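Local coordinates for protein O-succinylhomoserine sulfhydrylase (PDB 3NDN) that probably catalyses the pyridoxal-phosphate-dependent formation of L-homocysteine from O-succinyl-L-homoserine and hydrogen sulfide, a step of methionine biosynthesis, at residues L92-P97 and A239-R244; G120-A125 and V165-V170; Q232-G237 and A267-K272; N285-R290 and E400-L405; C335-A340 and L388-V393. All coordinates share one frame; numbering follows the deposited sequence.

Contact 1. Residues L92-P97 and A239-R244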
# COMPACT_ATOMS: atom_id res chain seq x y z
N LEU A 92 2.57 -15.53 -20.11
CA LEU A 92 1.47 -16.43 -20.53
C LEU A 92 0.53 -15.77 -21.52
O LEU A 92 0.19 -16.39 -22.53
CB LEU A 92 0.67 -16.96 -19.32
CG LEU A 92 1.37 -18.07 -18.51
CD1 LEU A 92 0.78 -18.22 -17.11
CD2 LEU A 92 1.33 -19.42 -19.26
N ILE A 93 0.11 -14.54 -21.23
CA ILE A 93 -0.77 -13.75 -22.16
C ILE A 93 -0.14 -13.55 -23.55
O ILE A 93 -0.83 -13.66 -24.59
CB ILE A 93 -1.18 -12.39 -21.51
CG1 ILE A 93 -2.12 -12.62 -20.32
CG2 ILE A 93 -1.82 -11.42 -22.55
CD1 ILE A 93 -2.38 -11.37 -19.45
N GLU A 94 1.16 -13.25 -23.57
CA GLU A 94 1.87 -12.91 -24.81
C GLU A 94 2.31 -14.13 -25.63
O GLU A 94 2.40 -14.07 -26.87
CB GLU A 94 3.07 -12.00 -24.46
CG GLU A 94 3.94 -11.50 -25.65
CD GLU A 94 3.28 -10.37 -26.46
OE1 GLU A 94 2.42 -9.65 -25.91
OE2 GLU A 94 3.61 -10.23 -27.65
N GLY A 95 2.58 -15.24 -24.94
CA GLY A 95 3.15 -16.46 -25.57
C GLY A 95 4.64 -16.34 -25.89
O GLY A 95 5.08 -16.79 -26.96
N ALA A 96 5.41 -15.77 -24.97
CA ALA A 96 6.86 -15.60 -25.12
C ALA A 96 7.61 -16.71 -24.36
O ALA A 96 7.03 -17.30 -23.45
CB ALA A 96 7.29 -14.23 -24.58
N PRO A 97 8.89 -16.99 -24.73
CA PRO A 97 9.71 -17.97 -24.00
C PRO A 97 10.11 -17.54 -22.57
O PRO A 97 10.26 -18.40 -21.69
CB PRO A 97 10.95 -18.16 -24.90
CG PRO A 97 10.51 -17.66 -26.28
CD PRO A 97 9.59 -16.52 -25.95
N ALA A 239 8.24 -4.12 -18.99
CA ALA A 239 8.74 -5.48 -19.12
C ALA A 239 9.46 -5.73 -20.44
O ALA A 239 9.15 -5.10 -21.46
CB ALA A 239 7.60 -6.51 -18.96
N ILE A 240 10.40 -6.67 -20.40
CA ILE A 240 11.10 -7.17 -21.61
C ILE A 240 10.77 -8.65 -21.84
O ILE A 240 11.01 -9.48 -20.95
CB ILE A 240 12.63 -7.00 -21.49
CG1 ILE A 240 12.99 -5.55 -21.12
CG2 ILE A 240 13.34 -7.43 -22.80
CD1 ILE A 240 14.38 -5.38 -20.48
N LEU A 241 10.26 -9.00 -23.02
CA LEU A 241 10.00 -10.42 -23.36
C LEU A 241 10.83 -10.90 -24.58
O LEU A 241 10.94 -10.19 -25.58
CB LEU A 241 8.50 -10.67 -23.57
CG LEU A 241 7.54 -10.28 -22.43
CD1 LEU A 241 6.96 -8.88 -22.66
CD2 LEU A 241 6.40 -11.29 -22.31
N GLY A 242 11.42 -12.11 -24.47
CA GLY A 242 12.28 -12.70 -25.53
C GLY A 242 12.77 -14.13 -25.23
O GLY A 242 12.19 -14.83 -24.38
N ASP A 243 13.81 -14.58 -25.94
CA ASP A 243 14.35 -15.95 -25.80
C ASP A 243 15.02 -16.14 -24.43
O ASP A 243 15.55 -15.18 -23.87
CB ASP A 243 15.38 -16.26 -26.90
CG ASP A 243 14.78 -16.33 -28.30
OD1 ASP A 243 13.61 -16.74 -28.46
OD2 ASP A 243 15.50 -16.00 -29.26
N ARG A 244 14.99 -17.36 -23.91
CA ARG A 244 15.63 -17.68 -22.61
C ARG A 244 17.10 -17.23 -22.50
O ARG A 244 17.48 -16.64 -21.48
CB ARG A 244 15.49 -19.17 -22.25
CG ARG A 244 16.02 -19.51 -20.83
CD ARG A 244 16.34 -21.01 -20.63
NE ARG A 244 16.84 -21.64 -21.85
CZ ARG A 244 18.11 -21.61 -22.28
NH1 ARG A 244 19.06 -20.98 -21.58
NH2 ARG A 244 18.43 -22.21 -23.42

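Contact 2. Residues G120-A125 and V165-V170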
# COMPACT_ATOMS: atom_id res chain seq x y z
N GLY A 120 30.53 0.11 -31.05
CA GLY A 120 30.86 -0.46 -32.37
C GLY A 120 29.75 -1.25 -33.07
O GLY A 120 29.82 -1.49 -34.27
N ASP A 121 28.74 -1.66 -32.30
CA ASP A 121 27.57 -2.36 -32.85
C ASP A 121 26.65 -1.40 -33.60
O ASP A 121 26.78 -0.18 -33.47
CB ASP A 121 26.82 -3.09 -31.74
CG ASP A 121 27.60 -4.27 -31.18
OD1 ASP A 121 28.28 -4.98 -31.96
OD2 ASP A 121 27.53 -4.50 -29.96
N ARG A 122 25.72 -1.95 -34.38
CA ARG A 122 24.92 -1.17 -35.35
C ARG A 122 23.40 -1.35 -35.14
O ARG A 122 22.92 -2.48 -35.04
CB ARG A 122 25.30 -1.61 -36.77
CG ARG A 122 24.62 -0.84 -37.92
CD ARG A 122 25.28 -1.18 -39.29
NE ARG A 122 24.95 -0.18 -40.32
CZ ARG A 122 23.91 -0.27 -41.14
NH1 ARG A 122 23.10 -1.31 -41.08
NH2 ARG A 122 23.70 0.69 -42.03
N LEU A 123 22.67 -0.23 -35.10
CA LEU A 123 21.20 -0.20 -34.94
C LEU A 123 20.53 0.47 -36.14
O LEU A 123 20.99 1.51 -36.60
CB LEU A 123 20.82 0.56 -33.64
CG LEU A 123 19.39 1.08 -33.40
CD1 LEU A 123 18.39 -0.07 -33.29
CD2 LEU A 123 19.28 1.98 -32.16
N VAL A 124 19.45 -0.14 -36.65
CA VAL A 124 18.58 0.51 -37.64
C VAL A 124 17.19 0.77 -37.03
O VAL A 124 16.50 -0.17 -36.62
CB VAL A 124 18.47 -0.31 -38.95
CG1 VAL A 124 17.52 0.35 -39.94
CG2 VAL A 124 19.86 -0.48 -39.59
N ALA A 125 16.77 2.03 -36.98
CA ALA A 125 15.52 2.39 -36.30
C ALA A 125 14.61 3.21 -37.18
O ALA A 125 15.10 3.96 -38.02
CB ALA A 125 15.83 3.16 -35.02
N VAL A 165 23.93 -4.47 -45.08
CA VAL A 165 25.19 -4.84 -44.40
C VAL A 165 24.86 -5.45 -43.02
O VAL A 165 23.77 -5.19 -42.50
CB VAL A 165 26.16 -3.63 -44.24
CG1 VAL A 165 26.61 -3.09 -45.61
CG2 VAL A 165 25.56 -2.53 -43.37
N PRO A 166 25.78 -6.26 -42.43
CA PRO A 166 25.52 -6.86 -41.11
C PRO A 166 25.09 -5.85 -40.04
O PRO A 166 25.68 -4.77 -39.93
CB PRO A 166 26.86 -7.50 -40.73
CG PRO A 166 27.49 -7.84 -42.08
CD PRO A 166 27.05 -6.75 -43.02
N THR A 167 24.07 -6.23 -39.27
CA THR A 167 23.39 -5.35 -38.31
C THR A 167 23.08 -6.16 -37.02
O THR A 167 22.87 -7.38 -37.09
CB THR A 167 22.10 -4.76 -38.96
OG1 THR A 167 22.46 -4.00 -40.13
CG2 THR A 167 21.29 -3.86 -38.01
N GLN A 168 23.10 -5.48 -35.86
CA GLN A 168 22.83 -6.14 -34.57
C GLN A 168 21.37 -6.02 -34.08
O GLN A 168 20.81 -6.99 -33.55
CB GLN A 168 23.79 -5.62 -33.48
CG GLN A 168 25.17 -6.30 -33.46
CD GLN A 168 26.05 -5.86 -34.63
OE1 GLN A 168 26.18 -4.67 -34.91
NE2 GLN A 168 26.64 -6.83 -35.32
N ALA A 169 20.76 -4.85 -34.27
CA ALA A 169 19.38 -4.61 -33.79
C ALA A 169 18.54 -3.75 -34.74
O ALA A 169 19.07 -2.92 -35.47
CB ALA A 169 19.39 -3.99 -32.38
N VAL A 170 17.23 -4.00 -34.72
CA VAL A 170 16.20 -3.20 -35.40
C VAL A 170 15.14 -2.78 -34.35
O VAL A 170 14.71 -3.62 -33.55
CB VAL A 170 15.56 -4.02 -36.55
CG1 VAL A 170 14.19 -3.45 -36.98
CG2 VAL A 170 16.53 -4.11 -37.77

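Contact 3. Residues Q232-G237 and A267-K272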
# COMPACT_ATOMS: atom_id res chain seq x y z
N GLN A 232 -5.63 2.37 -14.99
CA GLN A 232 -6.27 3.43 -14.19
C GLN A 232 -5.34 4.56 -13.70
O GLN A 232 -5.66 5.28 -12.77
CB GLN A 232 -7.09 2.83 -13.04
CG GLN A 232 -7.94 1.64 -13.48
CD GLN A 232 -8.68 0.98 -12.34
OE1 GLN A 232 -8.27 -0.08 -11.86
NE2 GLN A 232 -9.78 1.59 -11.90
N GLY A 233 -4.20 4.72 -14.38
CA GLY A 233 -3.31 5.85 -14.13
C GLY A 233 -2.55 5.95 -12.82
O GLY A 233 -2.10 7.06 -12.46
N ARG A 234 -2.31 4.81 -12.17
CA ARG A 234 -1.80 4.75 -10.77
C ARG A 234 -0.27 4.69 -10.57
O ARG A 234 0.29 5.47 -9.76
CB ARG A 234 -2.44 3.58 -10.02
CG ARG A 234 -3.94 3.70 -9.77
CD ARG A 234 -4.56 2.33 -9.49
NE ARG A 234 -4.44 1.39 -10.61
CZ ARG A 234 -4.92 0.14 -10.58
NH1 ARG A 234 -5.52 -0.32 -9.49
NH2 ARG A 234 -4.78 -0.66 -11.65
N VAL A 235 0.40 3.75 -11.27
CA VAL A 235 1.83 3.48 -11.07
C VAL A 235 2.63 3.30 -12.40
O VAL A 235 2.03 3.17 -13.48
CB VAL A 235 2.10 2.24 -10.10
CG1 VAL A 235 1.35 2.37 -8.74
CG2 VAL A 235 1.79 0.91 -10.78
N LEU A 236 3.95 3.34 -12.30
CA LEU A 236 4.82 3.01 -13.45
C LEU A 236 5.40 1.59 -13.38
O LEU A 236 5.62 1.02 -12.29
CB LEU A 236 5.96 4.03 -13.59
CG LEU A 236 5.59 5.45 -14.02
CD1 LEU A 236 5.46 6.33 -12.81
CD2 LEU A 236 6.67 6.01 -14.93
N GLY A 237 5.70 1.03 -14.56
CA GLY A 237 6.39 -0.24 -14.67
C GLY A 237 6.60 -0.59 -16.13
O GLY A 237 6.10 0.11 -17.02
N ALA A 267 4.27 -4.20 -8.62
CA ALA A 267 4.05 -5.52 -9.24
C ALA A 267 2.66 -6.07 -8.87
O ALA A 267 1.98 -6.66 -9.71
CB ALA A 267 5.16 -6.52 -8.80
N TRP A 268 2.26 -5.88 -7.62
CA TRP A 268 0.91 -6.27 -7.15
C TRP A 268 -0.17 -5.47 -7.90
O TRP A 268 -1.14 -6.06 -8.42
CB TRP A 268 0.81 -6.09 -5.63
CG TRP A 268 -0.57 -6.30 -5.03
CD1 TRP A 268 -1.16 -7.50 -4.75
CD2 TRP A 268 -1.49 -5.29 -4.63
NE1 TRP A 268 -2.40 -7.29 -4.18
CE2 TRP A 268 -2.64 -5.94 -4.11
CE3 TRP A 268 -1.47 -3.88 -4.67
CZ2 TRP A 268 -3.75 -5.24 -3.62
CZ3 TRP A 268 -2.57 -3.18 -4.17
CH2 TRP A 268 -3.70 -3.87 -3.66
N VAL A 269 -0.00 -4.15 -7.97
CA VAL A 269 -0.94 -3.30 -8.73
C VAL A 269 -1.14 -3.79 -10.20
O VAL A 269 -2.28 -3.94 -10.68
CB VAL A 269 -0.55 -1.79 -8.71
CG1 VAL A 269 -1.50 -0.97 -9.62
CG2 VAL A 269 -0.59 -1.25 -7.28
N LEU A 270 -0.02 -4.06 -10.88
CA LEU A 270 -0.02 -4.45 -12.28
C LEU A 270 -0.55 -5.86 -12.56
O LEU A 270 -1.26 -6.04 -13.52
CB LEU A 270 1.38 -4.25 -12.90
CG LEU A 270 1.91 -2.80 -12.86
CD1 LEU A 270 3.33 -2.70 -13.44
CD2 LEU A 270 0.97 -1.83 -13.59
N LEU A 271 -0.20 -6.85 -11.73
CA LEU A 271 -0.70 -8.22 -11.92
C LEU A 271 -2.22 -8.33 -11.71
O LEU A 271 -2.90 -9.16 -12.36
CB LEU A 271 0.08 -9.23 -11.00
CG LEU A 271 -0.13 -9.28 -9.48
CD1 LEU A 271 -1.37 -10.20 -9.09
CD2 LEU A 271 1.12 -9.77 -8.73
N LYS A 272 -2.78 -7.49 -10.83
CA LYS A 272 -4.21 -7.47 -10.62
C LYS A 272 -4.84 -6.70 -11.81
O LYS A 272 -5.93 -7.02 -12.24
CB LYS A 272 -4.57 -6.81 -9.27
CG LYS A 272 -4.06 -7.57 -8.01
CD LYS A 272 -4.59 -9.03 -7.93
CE LYS A 272 -6.02 -9.10 -7.41
NZ LYS A 272 -6.54 -10.52 -7.34
O HOH W 1 -4.81 -3.21 -9.63

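Contact 4. Residues N285-R290 and E400-L405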
# COMPACT_ATOMS: atom_id res chain seq x y z
N ASN A 285 -11.75 -0.18 -27.29
CA ASN A 285 -11.60 -0.34 -28.75
C ASN A 285 -12.90 -0.11 -29.50
O ASN A 285 -12.92 0.62 -30.49
CB ASN A 285 -11.01 -1.71 -29.08
CG ASN A 285 -10.82 -1.93 -30.59
OD1 ASN A 285 -9.87 -1.43 -31.19
ND2 ASN A 285 -11.70 -2.73 -31.18
N ALA A 286 -14.01 -0.70 -29.02
CA ALA A 286 -15.31 -0.52 -29.64
C ALA A 286 -15.79 0.93 -29.55
O ALA A 286 -16.37 1.48 -30.52
CB ALA A 286 -16.36 -1.48 -29.04
N SER A 287 -15.53 1.55 -28.40
CA SER A 287 -15.89 2.95 -28.15
C SER A 287 -15.09 3.89 -29.07
O SER A 287 -15.66 4.82 -29.68
CB SER A 287 -15.67 3.28 -26.66
OG SER A 287 -16.03 4.62 -26.37
N ALA A 288 -13.79 3.63 -29.20
CA ALA A 288 -12.93 4.45 -30.08
C ALA A 288 -13.36 4.36 -31.57
O ALA A 288 -13.35 5.37 -32.31
CB ALA A 288 -11.48 4.06 -29.90
N GLN A 289 -13.78 3.16 -32.00
CA GLN A 289 -14.30 2.95 -33.37
C GLN A 289 -15.52 3.85 -33.62
O GLN A 289 -15.62 4.47 -34.68
CB GLN A 289 -14.68 1.47 -33.57
CG GLN A 289 -15.25 1.10 -34.94
CD GLN A 289 -14.17 0.86 -36.00
OE1 GLN A 289 -13.18 0.16 -35.75
NE2 GLN A 289 -14.39 1.39 -37.19
N ARG A 290 -16.45 3.90 -32.66
CA ARG A 290 -17.64 4.76 -32.78
C ARG A 290 -17.29 6.25 -32.81
O ARG A 290 -17.91 7.02 -33.55
CB ARG A 290 -18.66 4.49 -31.65
CG ARG A 290 -19.49 3.21 -31.77
CD ARG A 290 -20.59 3.13 -30.68
NE ARG A 290 -21.46 4.31 -30.70
CZ ARG A 290 -22.31 4.67 -29.74
NH1 ARG A 290 -22.46 3.94 -28.64
NH2 ARG A 290 -23.03 5.78 -29.88
N GLU A 400 -15.92 5.67 -19.92
CA GLU A 400 -17.19 6.40 -19.78
C GLU A 400 -18.19 5.98 -20.90
O GLU A 400 -17.78 5.43 -21.93
CB GLU A 400 -16.98 7.92 -19.77
CG GLU A 400 -15.91 8.43 -18.80
CD GLU A 400 -14.53 8.58 -19.44
OE1 GLU A 400 -14.18 7.81 -20.35
OE2 GLU A 400 -13.76 9.46 -19.02
N ASP A 401 -19.48 6.19 -20.65
CA ASP A 401 -20.53 5.95 -21.67
C ASP A 401 -20.16 6.63 -23.00
O ASP A 401 -19.79 7.79 -23.02
CB ASP A 401 -21.89 6.47 -21.18
CG ASP A 401 -23.04 6.10 -22.10
OD1 ASP A 401 -23.56 4.97 -22.00
OD2 ASP A 401 -23.45 6.94 -22.93
N THR A 402 -20.23 5.88 -24.11
CA THR A 402 -19.85 6.42 -25.43
C THR A 402 -20.70 7.63 -25.83
O THR A 402 -20.21 8.59 -26.43
CB THR A 402 -19.88 5.32 -26.53
OG1 THR A 402 -19.12 4.19 -26.10
CG2 THR A 402 -19.28 5.85 -27.84
N ASP A 403 -21.98 7.59 -25.47
CA ASP A 403 -22.90 8.69 -25.74
C ASP A 403 -22.54 9.97 -24.97
O ASP A 403 -22.72 11.07 -25.48
CB ASP A 403 -24.34 8.28 -25.40
CG ASP A 403 -24.88 7.19 -26.32
OD1 ASP A 403 -24.44 7.08 -27.49
OD2 ASP A 403 -25.78 6.45 -25.85
N ASP A 404 -22.05 9.83 -23.74
CA ASP A 404 -21.67 10.98 -22.92
C ASP A 404 -20.40 11.64 -23.50
O ASP A 404 -20.26 12.87 -23.47
CB ASP A 404 -21.43 10.59 -21.44
CG ASP A 404 -22.72 10.20 -20.69
OD1 ASP A 404 -23.82 10.68 -21.02
OD2 ASP A 404 -22.62 9.41 -19.71
N LEU A 405 -19.48 10.82 -24.02
CA LEU A 405 -18.23 11.33 -24.63
C LEU A 405 -18.49 12.06 -25.96
O LEU A 405 -17.91 13.13 -26.21
CB LEU A 405 -17.21 10.20 -24.83
CG LEU A 405 -16.60 9.56 -23.55
CD1 LEU A 405 -15.90 8.25 -23.87
CD2 LEU A 405 -15.63 10.54 -22.86
O HOH W 2 -15.93 4.30 -23.48

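Contact 5. Residues C335-A340 and L388-V393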
# COMPACT_ATOMS: atom_id res chain seq x y z
N CYS A 335 -9.96 24.53 -40.99
CA CYS A 335 -9.86 25.99 -40.88
C CYS A 335 -8.49 26.45 -41.42
O CYS A 335 -7.57 25.64 -41.52
CB CYS A 335 -10.05 26.44 -39.42
SG CYS A 335 -8.74 25.93 -38.28
N PRO A 336 -8.37 27.75 -41.79
CA PRO A 336 -7.07 28.26 -42.26
C PRO A 336 -5.94 28.05 -41.24
O PRO A 336 -6.16 28.17 -40.03
CB PRO A 336 -7.33 29.76 -42.47
CG PRO A 336 -8.80 29.87 -42.66
CD PRO A 336 -9.42 28.78 -41.82
N GLU A 337 -4.73 27.74 -41.73
CA GLU A 337 -3.60 27.39 -40.85
C GLU A 337 -3.11 28.54 -39.97
O GLU A 337 -2.61 28.29 -38.87
CB GLU A 337 -2.45 26.74 -41.65
CG GLU A 337 -1.23 26.23 -40.80
CD GLU A 337 -1.50 24.96 -39.98
OE1 GLU A 337 -2.47 24.24 -40.28
OE2 GLU A 337 -0.72 24.67 -39.03
N ASP A 338 -3.27 29.78 -40.43
CA ASP A 338 -2.85 30.96 -39.64
C ASP A 338 -3.70 31.24 -38.39
O ASP A 338 -3.35 32.10 -37.57
CB ASP A 338 -2.71 32.22 -40.53
CG ASP A 338 -3.92 32.46 -41.44
OD1 ASP A 338 -5.06 32.08 -41.08
OD2 ASP A 338 -3.73 33.04 -42.53
N VAL A 339 -4.81 30.53 -38.25
CA VAL A 339 -5.70 30.66 -37.09
C VAL A 339 -5.97 29.30 -36.38
O VAL A 339 -6.70 29.24 -35.38
CB VAL A 339 -7.03 31.39 -37.49
CG1 VAL A 339 -7.98 30.46 -38.23
CG2 VAL A 339 -7.72 31.99 -36.26
N ALA A 340 -5.35 28.23 -36.89
CA ALA A 340 -5.61 26.86 -36.41
C ALA A 340 -5.25 26.63 -34.93
O ALA A 340 -5.98 25.93 -34.22
CB ALA A 340 -4.91 25.83 -37.30
N LEU A 388 1.98 17.17 -39.19
CA LEU A 388 1.43 17.54 -37.89
C LEU A 388 1.24 19.06 -37.70
O LEU A 388 2.06 19.73 -37.06
CB LEU A 388 2.29 16.94 -36.76
CG LEU A 388 1.95 17.23 -35.30
CD1 LEU A 388 0.59 16.67 -34.93
CD2 LEU A 388 3.03 16.69 -34.36
N GLY A 389 0.15 19.59 -38.26
CA GLY A 389 -0.15 21.03 -38.16
C GLY A 389 -0.67 21.48 -36.79
O GLY A 389 -0.95 20.64 -35.92
N ASP A 390 -0.81 22.79 -36.62
CA ASP A 390 -1.33 23.39 -35.38
C ASP A 390 -2.83 23.11 -35.16
O ASP A 390 -3.36 23.42 -34.09
CB ASP A 390 -1.06 24.91 -35.35
CG ASP A 390 0.36 25.27 -34.89
OD1 ASP A 390 0.97 24.55 -34.05
OD2 ASP A 390 0.87 26.31 -35.35
N GLY A 391 -3.49 22.53 -36.16
CA GLY A 391 -4.91 22.16 -36.06
C GLY A 391 -5.20 20.72 -35.63
O GLY A 391 -6.35 20.29 -35.61
N VAL A 392 -4.15 19.99 -35.25
CA VAL A 392 -4.29 18.57 -34.91
C VAL A 392 -4.56 18.35 -33.41
O VAL A 392 -3.90 18.96 -32.55
CB VAL A 392 -3.04 17.77 -35.37
CG1 VAL A 392 -3.10 16.34 -34.88
CG2 VAL A 392 -2.91 17.81 -36.90
N VAL A 393 -5.54 17.49 -33.12
CA VAL A 393 -5.99 17.12 -31.75
C VAL A 393 -5.97 15.58 -31.58
O VAL A 393 -6.30 14.85 -32.53
CB VAL A 393 -7.42 17.70 -31.45
CG1 VAL A 393 -7.94 17.27 -30.08
CG2 VAL A 393 -7.41 19.23 -31.54
O HOH W 3 -3.31 21.61 -39.07

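Contact 1. Residues L92-P97 and A239-R244
Leu241, in the strand 238-242, carries most of the apolar part of this contact and meets the turn that follows helix 81-94. Leu241 CB lies 3.9 Å from Ala96 CB. Beyond it, chi1 sets CG anti to the carbonyl carbon of Leu241, so the branch swings toward the helix end. With chi2 at 95°, well off a staggered position, CD2 becomes the branch that does the touching. Leu241 CD2 packs at 3.8 Å from Ala96 CB and, crossing the side chain of Glu94 obliquely, at 4.0 Å from Glu94 CB. Only the aliphatic root of Glu94 takes part: the chain bends at chi2 and carries OE1 off to a hydrogen bond with the Tyr223 hydroxyl on the neighbouring strand 220-224.

Gly95, the first residue past the helix, has positive phi (76°), and the chain then runs beside the strand; the paths from Glu94 to Pro97 and from Leu241 to Arg244 point within 19° of each other. The pyrrolidine ring of Pro97 meets polar atoms: Pro97 CD lies 3.5 Å from Gly242 O, and CG 3.9 Å from Asp243 OD1, the two side chains lying alongside and pointing the same way. Just beyond, strand 98-102 pairs antiparallel with 238-242 at the edge of the seven-stranded sheet of the PLP-dependent fold type I domain.

No hydrogen bond crosses between the segments. The contact is van der Waals packing, methyls at Leu241 and ring carbons against oxygens at Pro97; directional bonds are made outside the pair, among them Ala96 O with Arg91 NH1 and Gly242 with Ala98.

Contact 2. Residues G120-A125 and V165-V170
Backbone hydrogen bonds set the parallel register between 120-125 and 165-170, with Leu123 opposite Ala169 and Val124 opposite Val170. Val124 N gives a nearly straight bond to Ala169 O (3.0 Å, 169°). Arg122 O is gripped twice, by Gln168 N at 3.1 Å and by Ala169 N at 3.3 Å, both donors lying in its carbonyl plane.

Side chains prolong this ladder where regular pairing stops. Gln168, bent at chi2 (73°), folds its amide back so that OE1 accepts from Arg122 N at 2.8 Å, in the amide plane, taking the place of a main-chain carbonyl; the Gln168 and Asp121 side chains cross at about a right angle, their flat ends 41° apart. Extended from CG to NE, Arg122 lets NH1 donate to Thr167 OG1 at 2.9 Å, the oxygen lying at the guanidinium edge and in its plane. That hydroxyl in turn donates to Val165 O, and Arg122 NH1 also reaches Ala162 O.

A methyl stacks on the charged group: Val165 CG2 sits 3.5 Å above the guanidinium plane of Arg122, over its centre.

Apolar contacts are Val124 CG2 with Thr167 CG2 at 4.0 Å and, on the opposite sheet face, Leu123 CD1 with Ala169 CB at 4.1 Å.

Between the two strands the chain passes through helix 131-143, strand 147-151 and helix 156-162. Strand 122-126 thus lies between 169-173 and 147-151 in the mixed seven-stranded sheet of the fold type I PLP enzymes.

Contact 3. Residues Q232-G237 and A267-K272
In the PLP-dependent fold type I domain, the loop between strands 220-224 and 238-242 contains Lys227, the probable Schiff-base lysine, and its residues 232-237, a few positions on, pack on helix 264-273. Val269 is the central side chain. Its CG1, anti to the backbone N (chi1 175°), lies 3.7 Å above the guanidinium plane of Arg234, over its centre. Val269 CG1 also meets Val235 CG2 tip to tip at 4.0 Å. Val235 CG2, held between its own backbone N and carbonyl carbon, also touches Leu270 CD2 at 4.0 Å, while Leu270 CD1 comes to 4.1 Å from Gly237 CA, an approach possible because the glycine carries no side chain.

The second shell fixes the arginine. The Arg234 chain bends at chi3 (-62°). Gln232 OE1 lies 3.3 Å above the plane of the Arg234 guanidinium on the opposite face, offset toward the rim, so the flat group is sandwiched between oxygen and methyl. Asp230 binds this loop through both oxygens: OD1 forms a salt bridge with Arg234 NE and accepts from Gln232 N, and OD2 accepts from Val235 N.

Further out, the contact is part of a subunit interface. Trp268 of the second subunit packs on Arg234, and Gln232 NE2 bonds to Lys272 O of that subunit.

Water 1 provides a polar link between the segments, donating to Val269 O at 2.8 Å and accepting a weak bond from Arg234 NH1 at 3.0 Å.

Contact 4. Residues N285-R290 and E400-L405
Arg290 and Asp403 form the charged bond between helix 277-296 and the start of helix 402-413. Arg290 NH2 donates to Asp403 OD1 at 3.1 Å and 159°, nearly in the guanidinium plane and almost along the C-O axis of the acceptor. Guanidinium and carboxylate planes stand 71° apart, so this is a single-point salt bridge and not a paired, coplanar one. Arg290 reaches it by bending at chi3. Thr402 CG2 covers one face of the Arg290 guanidinium, 3.7 Å above its plane and over its centre.

Deeper in, Ser287 OG stands anti to its backbone N and comes within 3.1 Å of Thr402 OG1. Ser287 OG donates to water 2 at 2.9 Å, and the water in turn donates a hydrogen bond to Glu400 O at 2.7 Å. A buried serine hydroxyl and a loop carbonyl are thereby satisfied through one shared solvent molecule.

Helix 277-296 leads from the large domain into the C-terminal domain, and the C-terminal helix 402-413 docks here by its first turn. Asp401 is its N-cap: OD2 accepts weak bonds from Asp403 N and Asp404 N, and the helix dipole probably stabilises its negative charge.

The remaining carboxylates turn to the second subunit. Glu400 OE2 forms a salt bridge with Arg33 of that chain, its OE1 being bonded to Ser365 OG of its own, while Asp404 OD2 accepts from Thr29 OG1 and Ser26 N of the second subunit.

Contact 5. Residues C335-A340 and L388-V393
A type I beta turn, Gly389 to Val392, leads into strand 392-396 of the C-terminal domain sheet and meets the loop 335-340 that precedes helix 340-350. The strands beyond, 328-333 and 392-396, are antiparallel neighbours, and Gly391 is backbone-bonded to Leu333, so the contact closes one end of that strand pair.

Its close-packed part is small and centres on Ala340, the first residue of the helix. The methyl Ala340 CB points at the turn and rests 3.8 Å from Gly391 N and 3.9 Å from Gly391 CA. The nearest CA pair, Ala340 with Gly391, is 4.8 Å apart. Both residues are buried. On the same turn, Asp390 O is taken up by His369 NE2.

The outer part is looser and polar. Exposed Glu337 starts with CG anti to its backbone N and bends at chi2 (73°), which brings its carboxylate over the turn. Glu337 OE2 accepts from Asp390 N at 3.1 Å and 160°, using the syn lone pair, on the side of OE1. Glu337 OE2 also lies 4.3 Å from Asp390 OD2, with the two carboxylate planes only 13° apart. These like charges should disfavour each other and may raise the pKa of one acid; the backbone N-H donated to Glu337 would offset part of that cost, as probably would Lys341, whose side chain touches Asp390.

Between the two parts sits water 3, which donates to Glu337 OE1 at 3.0 Å and accepts from Gly391 N at 3.1 Å.

How the contacts relate
From the N terminus, contact 1 opens at the end of helix 81-94. Contact 2 opens and closes entirely within its span, joining two parallel strands of the same seven-stranded sheet, its centre about 22 Å from that of contact 1. Contact 3 opens at 232-237, directly before contact 1 closes at 239-244, and closes at 267-272, so these two cross: contact 1 joins the end of helix 81-94 to strand 238-242, contact 3 packs the loop before that strand on helix 264-273. Helix 277-296 follows and opens contact 4, which closes at the C-terminal helix. Contact 5 falls within that span, at one end of the five-stranded sheet. Contacts 3 and 4 both reach the second subunit.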